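Local atomic coordinates of agenet domain-containing protein (Arabidopsis thaliana, PDB entry 6IE4), a protein that binds the histone H3 tail carrying the H3K9me1 mark through its tandem Agenet domains, and so probably acts as a chromatin reader. Residues 120-124 with 134-140. Numbering follows the deposited sequence.
Sequences GKFSV and RFRKDEL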
loop_
_atom_site.group_PDB
_atom_site.type_symbol
_atom_site.label_atom_id
_atom_site.label_comp_id
_atom_site.label_asym_id
_atom_site.label_seq_id
_atom_site.Cartn_x
_atom_site.Cartn_y
_atom_site.Cartn_z
ATOM N N GLY A 120 18.465 -12.689 7.007
ATOM C CA GLY A 120 17.489 -11.658 7.287
ATOM C C GLY A 120 16.584 -11.325 6.125
ATOM O O GLY A 120 15.868 -10.318 6.197
ATOM N N LYS A 121 16.693 -12.053 5.010
ATOM C CA LYS A 121 15.956 -11.771 3.787
ATOM C C LYS A 121 14.839 -12.787 3.587
ATOM O O LYS A 121 14.858 -13.894 4.132
ATOM C CB LYS A 121 16.896 -11.762 2.571
ATOM C CG LYS A 121 17.969 -10.664 2.643
ATOM C CD LYS A 121 18.713 -10.484 1.319
ATOM C CE LYS A 121 19.615 -9.240 1.329
ATOM N NZ LYS A 121 20.671 -9.238 2.391
ATOM N N PHE A 122 13.847 -12.380 2.805
ATOM C CA PHE A 122 12.680 -13.197 2.541
ATOM C C PHE A 122 12.415 -13.177 1.052
ATOM O O PHE A 122 12.819 -12.249 0.342
ATOM C CB PHE A 122 11.449 -12.677 3.311
ATOM C CG PHE A 122 11.723 -12.422 4.765
ATOM C CD1 PHE A 122 12.268 -11.223 5.176
ATOM C CD2 PHE A 122 11.486 -13.402 5.710
ATOM C CE1 PHE A 122 12.547 -11.000 6.502
ATOM C CE2 PHE A 122 11.757 -13.179 7.029
ATOM C CZ PHE A 122 12.295 -11.977 7.427
ATOM N N SER A 123 11.687 -14.184 0.597
ATOM C CA SER A 123 11.277 -14.268 -0.792
ATOM C C SER A 123 9.769 -14.410 -0.797
ATOM O O SER A 123 9.219 -15.252 -0.080
ATOM C CB SER A 123 11.954 -15.464 -1.520
ATOM O OG SER A 123 11.480 -15.627 -2.847
ATOM N N VAL A 124 9.110 -13.629 -1.650
ATOM C CA VAL A 124 7.710 -13.268 -1.470
ATOM C C VAL A 124 6.983 -13.525 -2.782
ATOM O O VAL A 124 7.414 -13.036 -3.830
ATOM C CB VAL A 124 7.553 -11.789 -1.058
ATOM C CG1 VAL A 124 6.076 -11.407 -0.999
ATOM C CG2 VAL A 124 8.242 -11.492 0.273
ATOM N N ARG A 134 12.674 -11.178 -3.796
ATOM C CA ARG A 134 13.360 -11.093 -2.502
ATOM C C ARG A 134 13.273 -9.706 -1.874
ATOM O O ARG A 134 13.277 -8.692 -2.580
ATOM C CB ARG A 134 14.823 -11.492 -2.656
ATOM C CG ARG A 134 15.013 -12.990 -2.635
ATOM C CD ARG A 134 16.431 -13.388 -2.981
ATOM N NE ARG A 134 16.588 -14.824 -3.191
ATOM C CZ ARG A 134 17.762 -15.443 -3.134
ATOM N NH1 ARG A 134 17.842 -16.753 -3.349
ATOM N NH2 ARG A 134 18.864 -14.728 -2.898
ATOM N N PHE A 135 13.147 -9.668 -0.540
ATOM C CA PHE A 135 13.144 -8.413 0.203
ATOM C C PHE A 135 13.869 -8.568 1.531
ATOM O O PHE A 135 13.922 -9.653 2.115
ATOM C CB PHE A 135 11.717 -7.908 0.493
ATOM C CG PHE A 135 10.915 -7.615 -0.734
ATOM C CD1 PHE A 135 10.997 -6.375 -1.354
ATOM C CD2 PHE A 135 10.098 -8.583 -1.284
ATOM C CE1 PHE A 135 10.272 -6.104 -2.489
ATOM C CE2 PHE A 135 9.366 -8.321 -2.424
ATOM C CZ PHE A 135 9.442 -7.076 -3.020
ATOM N N ARG A 136 14.361 -7.438 2.031
ATOM C CA ARG A 136 14.888 -7.347 3.379
ATOM C C ARG A 136 13.738 -7.115 4.349
ATOM O O ARG A 136 12.657 -6.649 3.960
ATOM C CB ARG A 136 15.899 -6.211 3.486
ATOM C CG ARG A 136 17.099 -6.379 2.603
ATOM C CD ARG A 136 18.029 -5.221 2.804
ATOM N NE ARG A 136 17.330 -3.967 2.548
ATOM C CZ ARG A 136 17.100 -3.486 1.330
ATOM N NH1 ARG A 136 17.486 -4.177 0.258
ATOM N NH2 ARG A 136 16.455 -2.340 1.182
ATOM N N LYS A 137 13.969 -7.468 5.622
ATOM C CA LYS A 137 12.891 -7.401 6.605
ATOM C C LYS A 137 12.304 -6.004 6.677
ATOM O O LYS A 137 11.090 -5.840 6.810
ATOM C CB LYS A 137 13.366 -7.841 7.994
ATOM C CG LYS A 137 12.203 -7.884 9.001
ATOM C CD LYS A 137 12.588 -8.285 10.410
ATOM C CE LYS A 137 11.339 -8.795 11.165
ATOM N NZ LYS A 137 11.406 -8.621 12.662
ATOM N N ASP A 138 13.141 -4.992 6.549
ATOM C CA ASP A 138 12.670 -3.631 6.693
ATOM C C ASP A 138 11.924 -3.152 5.450
ATOM O O ASP A 138 11.504 -1.997 5.409
ATOM C CB ASP A 138 13.852 -2.715 6.973
ATOM C CG ASP A 138 14.691 -2.509 5.763
ATOM O OD1 ASP A 138 15.091 -3.514 5.133
ATOM O OD2 ASP A 138 14.999 -1.334 5.465
ATOM N N GLU A 139 11.713 -4.018 4.457
ATOM C CA GLU A 139 10.910 -3.678 3.295
ATOM C C GLU A 139 9.541 -4.318 3.375
ATOM O O GLU A 139 8.705 -4.089 2.497
ATOM C CB GLU A 139 11.593 -4.133 1.999
ATOM C CG GLU A 139 13.074 -3.822 1.887
ATOM C CD GLU A 139 13.636 -4.142 0.498
ATOM O OE1 GLU A 139 13.343 -3.364 -0.439
ATOM O OE2 GLU A 139 14.370 -5.156 0.342
ATOM N N LEU A 140 9.281 -5.075 4.431
ATOM C CA LEU A 140 8.004 -5.724 4.632
ATOM C C LEU A 140 7.263 -5.127 5.804
ATOM O O LEU A 140 7.847 -4.577 6.739
ATOM C CB LEU A 140 8.155 -7.228 4.873
ATOM C CG LEU A 140 9.029 -7.955 3.863
ATOM C CD1 LEU A 140 8.989 -9.409 4.166
ATOM C CD2 LEU A 140 8.532 -7.683 2.465
#
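Phe-122 and Phe-135 form an antiparallel hydrogen-bonded pair: Phe-122 N donates to Phe-135 O at 2.8 Å, and Phe-135 N to Phe-122 O at 2.7 Å. A weak bond from Lys-137 N to Gly-120 O (3.5 Å) ends the ladder; Gly-120, with positive phi, suits the turn entering strand 121-126. Where strand 131-136 gives way to the 3-10 turn 137-139, the carboxylate of Glu-139 curls back, its OE2 accepting Arg-136 N at 2.8 Å. The Arg-136 guanidinium adds salt bridges to Asp-138 and Glu-139, charges suited to an exposed edge. The two strands make a beta hairpin of the curled antiparallel sheet of an SH3-like Agenet fold, and the 3-10 turn leads to strand 140-142, which pairs with strand 99-104. Alternation sends Lys-121, Ser-123, Arg-134 and Arg-136 to one face, where Lys-121 CE packs 4.0 Å from Arg-136 CG and the small Ser-123 puts CB 4.1 Å from Arg-134 CG. The other face carries the phenylalanines into the apolar interior. Phe-122 CE1 lies 3.6 Å from Lys-137 CB, and Phe-122 CD1 3.9 Å from Leu-140 CD1, while Val-124 CG2 meets the Phe-135 ring edge at CD2 (3.8 Å). Ala-102 touches both Phe-135 and Leu-140.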